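Local atomic coordinates of phenol hydroxylase component phN (Pseudomonas stutzeri, PDB entry 3U52), a protein that probably forms the diiron-containing subunit of a phenol hydroxylase, which uses molecular oxygen to add a hydroxyl group to aromatic rings. Residues A215-M220 with M283-V288. Sequence-based numbering, arbitrary orientation.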
ATOM      1  N   ALA A 215      -9.255  14.462  -6.142  1.00 24.12           N
ATOM      2  CA  ALA A 215     -10.120  13.950  -5.073  1.00 25.07           C
ATOM      3  C   ALA A 215     -11.579  14.066  -5.492  1.00 25.82           C
ATOM      4  O   ALA A 215     -12.320  13.155  -5.233  1.00 27.63           O
ATOM      5  CB  ALA A 215      -9.892  14.676  -3.760  1.00 24.09           C
ATOM      6  N   TYR A 216     -11.979  15.139  -6.188  1.00 26.66           N
ATOM      7  CA  TYR A 216     -13.401  15.317  -6.574  1.00 26.54           C
ATOM      8  C   TYR A 216     -13.789  14.560  -7.847  1.00 25.26           C
ATOM      9  O   TYR A 216     -14.966  14.535  -8.210  1.00 25.17           O
ATOM     10  CB  TYR A 216     -13.740  16.784  -6.753  1.00 28.32           C
ATOM     11  CG  TYR A 216     -13.861  17.629  -5.488  1.00 31.84           C
ATOM     12  CD1 TYR A 216     -12.969  17.503  -4.435  1.00 31.94           C
ATOM     13  CD2 TYR A 216     -14.851  18.614  -5.402  1.00 37.48           C
ATOM     14  CE1 TYR A 216     -13.081  18.307  -3.300  1.00 34.97           C
ATOM     15  CE2 TYR A 216     -14.978  19.412  -4.274  1.00 40.14           C
ATOM     16  CZ  TYR A 216     -14.083  19.268  -3.238  1.00 37.62           C
ATOM     17  OH  TYR A 216     -14.244  20.082  -2.125  1.00 38.90           O
ATOM     18  N   ASN A 217     -12.806  13.985  -8.537  1.00 23.36           N
ATOM     19  CA  ASN A 217     -13.046  13.381  -9.802  1.00 23.34           C
ATOM     20  C   ASN A 217     -12.637  11.923  -9.878  1.00 24.11           C
ATOM     21  O   ASN A 217     -12.527  11.360 -10.970  1.00 24.19           O
ATOM     22  CB  ASN A 217     -12.437  14.228 -10.933  1.00 23.46           C
ATOM     23  CG  ASN A 217     -13.162  15.523 -11.105  1.00 23.22           C
ATOM     24  OD1 ASN A 217     -14.140  15.595 -11.854  1.00 24.39           O
ATOM     25  ND2 ASN A 217     -12.773  16.530 -10.339  1.00 22.63           N
ATOM     26  N   GLY A 218     -12.354  11.317  -8.729  1.00 24.66           N
ATOM     27  CA  GLY A 218     -12.219   9.859  -8.655  1.00 26.16           C
ATOM     28  C   GLY A 218     -10.871   9.301  -9.042  1.00 27.45           C
ATOM     29  O   GLY A 218     -10.721   8.068  -9.329  1.00 27.86           O
ATOM     30  N   ASP A 219      -9.865  10.174  -9.028  1.00 27.10           N
ATOM     31  CA  ASP A 219      -8.536   9.786  -9.523  1.00 27.28           C
ATOM     32  C   ASP A 219      -7.679   9.454  -8.292  1.00 27.78           C
ATOM     33  O   ASP A 219      -7.039  10.335  -7.690  1.00 27.44           O
ATOM     34  CB  ASP A 219      -7.948  10.926 -10.368  1.00 26.97           C
ATOM     35  CG  ASP A 219      -6.500  10.680 -10.813  1.00 28.32           C
ATOM     36  OD1 ASP A 219      -5.982   9.546 -10.706  1.00 30.29           O
ATOM     37  OD2 ASP A 219      -5.874  11.649 -11.301  1.00 29.25           O
ATOM     38  N   MET A 220      -7.718   8.181  -7.904  1.00 26.70           N
ATOM     39  CA  MET A 220      -7.050   7.727  -6.700  1.00 27.00           C
ATOM     40  C   MET A 220      -5.539   7.803  -6.799  1.00 25.95           C
ATOM     41  O   MET A 220      -4.876   8.124  -5.804  1.00 26.58           O
ATOM     42  CB  MET A 220      -7.455   6.305  -6.376  1.00 27.65           C
ATOM     43  CG  MET A 220      -6.786   5.761  -5.120  1.00 31.35           C
ATOM     44  SD  MET A 220      -7.241   4.013  -4.828  1.00 39.03           S
ATOM     45  CE  MET A 220      -9.023   4.151  -4.699  1.00 38.21           C
ATOM     46  N   MET A 283     -11.424  22.011 -17.259  1.00 22.66           N
ATOM     47  CA  MET A 283     -11.064  20.629 -17.521  1.00 25.29           C
ATOM     48  C   MET A 283     -11.572  19.626 -16.470  1.00 25.71           C
ATOM     49  O   MET A 283     -11.597  18.421 -16.748  1.00 27.95           O
ATOM     50  CB  MET A 283      -9.571  20.460 -17.754  1.00 24.79           C
ATOM     51  CG  MET A 283      -9.005  21.247 -18.956  1.00 27.50           C
ATOM     52  SD  MET A 283      -7.309  20.680 -19.071  1.00 31.80           S
ATOM     53  CE  MET A 283      -6.864  20.985 -20.741  1.00 32.82           C
ATOM     54  N   LEU A 284     -11.962  20.109 -15.294  1.00 25.35           N
ATOM     55  CA  LEU A 284     -12.483  19.212 -14.250  1.00 24.80           C
ATOM     56  C   LEU A 284     -14.015  19.058 -14.359  1.00 24.88           C
ATOM     57  O   LEU A 284     -14.728  20.055 -14.255  1.00 25.05           O
ATOM     58  CB  LEU A 284     -12.093  19.717 -12.848  1.00 23.66           C
ATOM     59  CG  LEU A 284     -10.605  19.960 -12.541  1.00 23.77           C
ATOM     60  CD1 LEU A 284     -10.446  20.621 -11.174  1.00 22.98           C
ATOM     61  CD2 LEU A 284      -9.793  18.652 -12.622  1.00 20.99           C
ATOM     62  N   PRO A 285     -14.512  17.820 -14.627  1.00 25.22           N
ATOM     63  CA  PRO A 285     -15.960  17.573 -14.647  1.00 24.34           C
ATOM     64  C   PRO A 285     -16.664  17.985 -13.346  1.00 24.24           C
ATOM     65  O   PRO A 285     -17.677  18.717 -13.409  1.00 23.12           O
ATOM     66  CB  PRO A 285     -16.057  16.053 -14.906  1.00 23.76           C
ATOM     67  CG  PRO A 285     -14.833  15.754 -15.735  1.00 23.87           C
ATOM     68  CD  PRO A 285     -13.750  16.621 -15.088  1.00 24.13           C
ATOM     69  N   ASN A 286     -16.126  17.542 -12.193  1.00 23.18           N
ATOM     70  CA  ASN A 286     -16.558  18.057 -10.880  1.00 23.67           C
ATOM     71  C   ASN A 286     -15.629  19.147 -10.395  1.00 23.19           C
ATOM     72  O   ASN A 286     -14.420  18.898 -10.252  1.00 22.35           O
ATOM     73  CB  ASN A 286     -16.695  16.933  -9.820  1.00 23.11           C
ATOM     74  CG  ASN A 286     -17.531  15.769 -10.335  1.00 25.43           C
ATOM     75  OD1 ASN A 286     -18.559  15.990 -10.979  1.00 28.47           O
ATOM     76  ND2 ASN A 286     -17.092  14.548 -10.095  1.00 19.90           N
ATOM     77  N   LYS A 287     -16.210  20.328 -10.108  1.00 22.97           N
ATOM     78  CA  LYS A 287     -15.456  21.532  -9.790  1.00 24.68           C
ATOM     79  C   LYS A 287     -15.084  21.555  -8.315  1.00 25.76           C
ATOM     80  O   LYS A 287     -15.874  21.120  -7.471  1.00 26.99           O
ATOM     81  CB  LYS A 287     -16.266  22.814 -10.098  1.00 24.08           C
ATOM     82  CG  LYS A 287     -16.931  22.899 -11.481  1.00 23.12           C
ATOM     83  CD  LYS A 287     -15.915  22.945 -12.673  1.00 23.04           C
ATOM     84  CE  LYS A 287     -16.666  22.786 -14.016  1.00 20.55           C
ATOM     85  NZ  LYS A 287     -15.674  22.629 -15.176  1.00 25.81           N
ATOM     86  N   VAL A 288     -13.900  22.069  -8.012  1.00 26.25           N
ATOM     87  CA  VAL A 288     -13.437  22.254  -6.625  1.00 27.86           C
ATOM     88  C   VAL A 288     -13.820  23.675  -6.160  1.00 28.28           C
ATOM     89  O   VAL A 288     -14.555  23.874  -5.185  1.00 29.29           O
ATOM     90  CB  VAL A 288     -11.888  22.060  -6.489  1.00 28.32           C
ATOM     91  CG1 VAL A 288     -11.451  22.137  -4.990  1.00 30.83           C
ATOM     92  CG2 VAL A 288     -11.458  20.738  -7.075  1.00 29.15           C
TER
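The carboxamide of N217 reads both backbone polar groups of N286, a two-bond pairing of side-chain amide with backbone. OD1 of N217 takes the N286 backbone N at 2.8 Å on a lone pair, while ND2 of N217 gives a nearly straight bond (172°) to the N286 O, 2.9 Å away. With CG beside its own backbone N (chi1 -69°), N217 swings its amide across to the loop, where OD1 also lies 3.4 Å from P285 CD. The side chain of N286 adds a third bond, from ND2 to the Y216 O at 2.8 Å, close to the plane of both groups. Next to these hydrogen bonds V288 lays CG2 over one face of the Y216 ring, offset toward the rim, 4.2 Å from CG of Y216; K287 O comes obliquely to within 3.4 Å of Y216 CD2. A second shell holds the pieces: N217 ND2 also bonds to G213 O and OD1 to S89 OG, fixing the amide's rotation, while K287 NZ donates to L284 O and D281 O and forms a salt bridge with E357. Were N217 cut back to an alanine, N286 N and O would probably be left without these mates. A chain of another protein packs on Y216 and V288, and the contact ties the turn between helices 187-216 and 220-250 to the loop joining helix 254-283 to helix 291-310.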